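Local coordinates for Serine/threonine-protein kinase Tel1 (Chaetomium thermophilum, PDB 6SKY), which is an ATP-dependent serine/threonine protein kinase that probably senses DNA damage and activates checkpoint signalling, at residues G1673-I1678 with L1713-E1718; L1697-S1702 with K1776-R1781. One frame throughout, in Å; residues are numbered along the deposited sequence.

In the fold
Both contacts lie in the alpha-solenoid part of the chain, away from the nucleotide pocket and the magnesium site of the kinase domain. Their centres are about 11 Å apart, and about 37 Å (interaction 1) and 46 Å (interaction 2) from the centre of the chain. Helices 1670-1684, 1687-1706 and 1710-1719 follow one another, and the two contacts interlock: interaction 1 joins the first to the third, whereas interaction 2 ties the middle one to the short, weakly bonded helix about 1778-1781. They share a buried apolar core, in which I1678 CG2 lies 3.8 Å from L1697 CG and C1716 SG lies 4.1 Å from V1701 CG2.

Interaction 1 of 2, residues G1673-I1678 with L1713-E1718; sequences GLLNLI and LSACQE
Two helices of the alpha solenoid, 1670-1684 and 1710-1719, meet where L1675 reaches across to A1715 and C1716. These helices are not successive in the chain, because helix 1687-1706 runs between them. The backbones come nearest at L1675 and C1716, whose CA atoms are 7.2 Å apart, and a single leucine side chain bridges that separation. Its chi1 of -74° sets CG anti to its own carbonyl carbon, and chi2 of -176° extends CD1 away from CA, so this methyl leads the side chain across. CD1 ends over the backbone that joins the two partners, 3.9 Å from A1715 C and 3.8 Å from C1716 CA. The side chains of both partners also reach this methyl. The thiol sulfur, C1716 SG, is 3.6 Å from L1675 CD1, while the A1715 CB methyl is slightly farther from the same CD1, at 4.1 Å. With only a methyl and a thiol here, the leucine methyl lies against the main chain of the second helix; no hydrogen bond crosses between the segments, and the contact is apolar and buried. The two segments together bury 116 Å² against each other, more than half of it on L1675 alone.

In the solenoid, the second branch of the leucine serves the intervening helix: L1675 CD2 lies 4.1 Å from both L1697 CD2 and I1700 CD1 of helix 1687-1706. Other faces of helix 1670-1684 are engaged elsewhere, with L1674 against F1800 and L1804 and L1677 against R1796 and A1797, all on helix 1793-1808.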
loop_
_atom_site.group_PDB
_atom_site.type_symbol
_atom_site.label_atom_id
_atom_site.label_comp_id
_atom_site.label_asym_id
_atom_site.label_seq_id
_atom_site.Cartn_x
_atom_site.Cartn_y
_atom_site.Cartn_z
ATOM N N GLY A 1673 44.557 32.481 -26.431
ATOM C CA GLY A 1673 44.522 32.256 -25.000
ATOM C C GLY A 1673 45.784 32.734 -24.318
ATOM O O GLY A 1673 45.734 33.410 -23.287
ATOM N N LEU A 1674 46.937 32.407 -24.899
ATOM C CA LEU A 1674 48.196 32.874 -24.335
ATOM C C LEU A 1674 48.332 34.383 -24.447
ATOM O O LEU A 1674 48.860 35.027 -23.539
ATOM C CB LEU A 1674 49.369 32.187 -25.014
ATOM C CG LEU A 1674 49.758 30.865 -24.384
ATOM C CD1 LEU A 1674 51.016 30.374 -25.014
ATOM C CD2 LEU A 1674 49.939 31.050 -22.910
ATOM N N LEU A 1675 47.861 34.970 -25.544
ATOM C CA LEU A 1675 47.947 36.416 -25.679
ATOM C C LEU A 1675 47.082 37.120 -24.650
ATOM O O LEU A 1675 47.486 38.146 -24.106
ATOM C CB LEU A 1675 47.557 36.844 -27.087
ATOM C CG LEU A 1675 48.621 36.528 -28.129
ATOM C CD1 LEU A 1675 48.214 37.069 -29.467
ATOM C CD2 LEU A 1675 49.937 37.105 -27.699
ATOM N N ASN A 1676 45.897 36.590 -24.360
ATOM C CA ASN A 1676 45.078 37.192 -23.314
ATOM C C ASN A 1676 45.713 37.016 -21.946
ATOM O O ASN A 1676 45.682 37.935 -21.120
ATOM C CB ASN A 1676 43.678 36.595 -23.329
ATOM C CG ASN A 1676 42.862 37.080 -24.487
ATOM O OD1 ASN A 1676 43.371 37.749 -25.372
ATOM N ND2 ASN A 1676 41.587 36.745 -24.491
ATOM N N LEU A 1677 46.302 35.849 -21.687
ATOM C CA LEU A 1677 46.970 35.645 -20.409
ATOM C C LEU A 1677 48.137 36.603 -20.233
ATOM O O LEU A 1677 48.382 37.092 -19.128
ATOM C CB LEU A 1677 47.450 34.208 -20.286
ATOM C CG LEU A 1677 46.446 33.201 -19.757
ATOM C CD1 LEU A 1677 47.135 31.891 -19.566
ATOM C CD2 LEU A 1677 45.886 33.688 -18.463
ATOM N N ILE A 1678 48.871 36.878 -21.307
ATOM C CA ILE A 1678 50.015 37.775 -21.211
ATOM C C ILE A 1678 49.561 39.223 -21.132
ATOM O O ILE A 1678 50.145 40.026 -20.403
ATOM C CB ILE A 1678 50.966 37.542 -22.394
ATOM C CG1 ILE A 1678 51.638 36.181 -22.268
ATOM C CG2 ILE A 1678 52.007 38.615 -22.455
ATOM C CD1 ILE A 1678 52.437 35.794 -23.470
ATOM N N LEU A 1713 48.861 37.026 -36.655
ATOM C CA LEU A 1713 48.327 38.374 -36.787
ATOM C C LEU A 1713 46.851 38.415 -36.432
ATOM O O LEU A 1713 46.400 39.330 -35.738
ATOM C CB LEU A 1713 48.542 38.892 -38.205
ATOM C CG LEU A 1713 49.839 39.658 -38.416
ATOM C CD1 LEU A 1713 49.889 40.199 -39.826
ATOM C CD2 LEU A 1713 49.937 40.775 -37.401
ATOM N N SER A 1714 46.077 37.449 -36.922
ATOM C CA SER A 1714 44.663 37.398 -36.580
ATOM C C SER A 1714 44.462 37.128 -35.099
ATOM O O SER A 1714 43.455 37.553 -34.524
ATOM C CB SER A 1714 43.964 36.332 -37.417
ATOM O OG SER A 1714 44.656 35.099 -37.340
ATOM N N ALA A 1715 45.398 36.420 -34.468
ATOM C CA ALA A 1715 45.322 36.240 -33.022
ATOM C C ALA A 1715 45.566 37.554 -32.290
ATOM O O ALA A 1715 44.840 37.894 -31.349
ATOM C CB ALA A 1715 46.323 35.181 -32.570
ATOM N N CYS A 1716 46.582 38.308 -32.714
ATOM C CA CYS A 1716 46.926 39.551 -32.031
ATOM C C CYS A 1716 45.843 40.604 -32.215
ATOM O O CYS A 1716 45.444 41.270 -31.255
ATOM C CB CYS A 1716 48.268 40.078 -32.532
ATOM S SG CYS A 1716 49.692 39.068 -32.097
ATOM N N GLN A 1717 45.351 40.773 -33.444
ATOM C CA GLN A 1717 44.356 41.806 -33.711
ATOM C C GLN A 1717 43.058 41.582 -32.955
ATOM O O GLN A 1717 42.241 42.505 -32.877
ATOM C CB GLN A 1717 44.053 41.890 -35.209
ATOM C CG GLN A 1717 45.269 42.095 -36.100
ATOM C CD GLN A 1717 45.667 43.543 -36.259
ATOM O OE1 GLN A 1717 44.905 44.450 -35.932
ATOM N NE2 GLN A 1717 46.867 43.769 -36.773
ATOM N N GLU A 1718 42.842 40.390 -32.403
ATOM C CA GLU A 1718 41.639 40.097 -31.644
ATOM C C GLU A 1718 41.899 39.858 -30.166
ATOM O O GLU A 1718 40.941 39.807 -29.390
ATOM C CB GLU A 1718 40.924 38.881 -32.239
ATOM C CG GLU A 1718 40.757 38.987 -33.737
ATOM C CD GLU A 1718 39.636 38.130 -34.264
ATOM O OE1 GLU A 1718 38.697 37.841 -33.492
ATOM O OE2 GLU A 1718 39.693 37.752 -35.453
#

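Interaction 2 of 2, residues L1697-S1702 with K1776-R1781; sequences LRTIVS and KIVTLR
T1699 opens this contact between helix 1687-1706 and the short, weakly bonded helix about 1778-1781, its methyl CG2 meeting V1778 CG2 at 4.2 Å. The hydroxyl of T1699 is used within its own helix, in a hydrogen bond from OG1 to the oxygen of A1695, and its methyl faces the valine. One residue on, I1700 makes the broader approach, and the backbones come nearest here, with the CA atoms of I1700 and V1778 5.9 Å apart. I1700 CG1 rests 3.8 Å from the carbonyl oxygen V1778 O. Beyond it, chi2 of 169° extends the chain, and CD1 reaches T1779 CG2 at 4.0 Å, the two side chains crossing at about a right angle. The other branch, I1700 CG2, comes more loosely to V1778 CG1, at 4.4 Å. V1778 is thus met by both T1699 and I1700, and the same CG2 that meets T1699 also lies 3.6 Å above the guanidinium plane of R1781, displaced toward the rim.

R1781 NE is hydrogen-bonded to the P1775 oxygen, and NH1 makes a long, weak ion pair with D1703. Around the contact, T1699 and I1700 also touch V1782, V1778 and T1779 pack on L1712 of helix 1710-1719, and L1780 packs on V1801 and V1805 of helix 1793-1808.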
loop_
_atom_site.group_PDB
_atom_site.type_symbol
_atom_site.label_atom_id
_atom_site.label_comp_id
_atom_site.label_asym_id
_atom_site.label_seq_id
_atom_site.Cartn_x
_atom_site.Cartn_y
_atom_site.Cartn_z
ATOM N N LEU A 1697 55.154 40.842 -25.327
ATOM C CA LEU A 1697 54.232 41.288 -26.361
ATOM C C LEU A 1697 54.960 42.011 -27.484
ATOM O O LEU A 1697 54.596 41.863 -28.655
ATOM C CB LEU A 1697 53.153 42.181 -25.762
ATOM C CG LEU A 1697 52.070 41.462 -24.968
ATOM C CD1 LEU A 1697 51.076 42.456 -24.417
ATOM C CD2 LEU A 1697 51.377 40.444 -25.839
ATOM N N ARG A 1698 55.989 42.796 -27.157
ATOM C CA ARG A 1698 56.752 43.461 -28.207
ATOM C C ARG A 1698 57.423 42.442 -29.112
ATOM O O ARG A 1698 57.321 42.528 -30.341
ATOM C CB ARG A 1698 57.783 44.412 -27.601
ATOM C CG ARG A 1698 57.277 45.832 -27.432
ATOM C CD ARG A 1698 58.364 46.794 -26.987
ATOM N NE ARG A 1698 58.296 47.101 -25.565
ATOM C CZ ARG A 1698 59.142 46.628 -24.661
ATOM N NH1 ARG A 1698 60.129 45.829 -25.031
ATOM N NH2 ARG A 1698 59.004 46.957 -23.389
ATOM N N THR A 1699 58.089 41.448 -28.521
ATOM C CA THR A 1699 58.715 40.404 -29.328
ATOM C C THR A 1699 57.699 39.709 -30.225
ATOM O O THR A 1699 57.915 39.570 -31.434
ATOM C CB THR A 1699 59.400 39.381 -28.432
ATOM O OG1 THR A 1699 60.399 40.033 -27.646
ATOM C CG2 THR A 1699 60.050 38.311 -29.268
ATOM N N ILE A 1700 56.580 39.270 -29.648
ATOM C CA ILE A 1700 55.595 38.507 -30.409
ATOM C C ILE A 1700 55.039 39.336 -31.554
ATOM O O ILE A 1700 55.024 38.895 -32.707
ATOM C CB ILE A 1700 54.470 38.007 -29.488
ATOM C CG1 ILE A 1700 54.979 36.906 -28.572
ATOM C CG2 ILE A 1700 53.306 37.511 -30.302
ATOM C CD1 ILE A 1700 54.017 36.554 -27.489
ATOM N N VAL A 1701 54.564 40.547 -31.261
ATOM C CA VAL A 1701 53.895 41.324 -32.296
ATOM C C VAL A 1701 54.881 41.757 -33.370
ATOM O O VAL A 1701 54.545 41.783 -34.558
ATOM C CB VAL A 1701 53.159 42.524 -31.683
ATOM C CG1 VAL A 1701 52.523 43.359 -32.770
ATOM C CG2 VAL A 1701 52.103 42.046 -30.715
ATOM N N SER A 1702 56.118 42.081 -32.990
ATOM C CA SER A 1702 57.092 42.474 -33.998
ATOM C C SER A 1702 57.437 41.302 -34.907
ATOM O O SER A 1702 57.456 41.445 -36.136
ATOM C CB SER A 1702 58.348 43.026 -33.330
ATOM O OG SER A 1702 59.211 41.975 -32.943
ATOM N N LYS A 1776 60.746 27.588 -32.735
ATOM C CA LYS A 1776 60.243 28.231 -33.941
ATOM C C LYS A 1776 58.913 28.936 -33.723
ATOM O O LYS A 1776 58.522 29.758 -34.557
ATOM C CB LYS A 1776 60.099 27.201 -35.056
ATOM C CG LYS A 1776 61.394 26.524 -35.440
ATOM C CD LYS A 1776 62.289 27.466 -36.214
ATOM C CE LYS A 1776 63.439 26.717 -36.862
ATOM N NZ LYS A 1776 64.188 27.584 -37.811
ATOM N N ILE A 1777 58.202 28.625 -32.646
ATOM C CA ILE A 1777 56.963 29.314 -32.309
ATOM C C ILE A 1777 57.318 30.516 -31.451
ATOM O O ILE A 1777 57.843 30.364 -30.344
ATOM C CB ILE A 1777 55.990 28.387 -31.572
ATOM C CG1 ILE A 1777 55.768 27.106 -32.357
ATOM C CG2 ILE A 1777 54.661 29.074 -31.361
ATOM C CD1 ILE A 1777 54.813 26.195 -31.679
ATOM N N VAL A 1778 57.033 31.717 -31.955
ATOM C CA VAL A 1778 57.425 32.910 -31.224
ATOM C C VAL A 1778 56.617 33.078 -29.949
ATOM O O VAL A 1778 57.063 33.768 -29.028
ATOM C CB VAL A 1778 57.304 34.154 -32.119
ATOM C CG1 VAL A 1778 55.872 34.548 -32.269
ATOM C CG2 VAL A 1778 58.113 35.299 -31.552
ATOM N N THR A 1779 55.446 32.451 -29.852
ATOM C CA THR A 1779 54.633 32.609 -28.655
ATOM C C THR A 1779 55.120 31.731 -27.513
ATOM O O THR A 1779 54.876 32.052 -26.348
ATOM C CB THR A 1779 53.173 32.302 -28.965
ATOM O OG1 THR A 1779 52.863 32.768 -30.281
ATOM C CG2 THR A 1779 52.271 33.006 -27.984
ATOM N N LEU A 1780 55.797 30.631 -27.816
ATOM C CA LEU A 1780 56.369 29.785 -26.781
ATOM C C LEU A 1780 57.790 30.170 -26.435
ATOM O O LEU A 1780 58.311 29.715 -25.414
ATOM C CB LEU A 1780 56.365 28.320 -27.215
ATOM C CG LEU A 1780 55.061 27.546 -27.338
ATOM C CD1 LEU A 1780 55.364 26.229 -27.983
ATOM C CD2 LEU A 1780 54.438 27.338 -25.985
ATOM N N ARG A 1781 58.435 30.976 -27.272
ATOM C CA ARG A 1781 59.826 31.328 -27.037
ATOM C C ARG A 1781 59.959 32.389 -25.957
ATOM O O ARG A 1781 60.970 32.431 -25.251
ATOM C CB ARG A 1781 60.451 31.809 -28.339
ATOM C CG ARG A 1781 61.943 31.969 -28.305
ATOM C CD ARG A 1781 62.355 32.919 -29.396
ATOM N NE ARG A 1781 61.676 32.613 -30.646
ATOM C CZ ARG A 1781 61.531 33.478 -31.639
ATOM N NH1 ARG A 1781 62.012 34.705 -31.520
ATOM N NH2 ARG A 1781 60.903 33.120 -32.747
#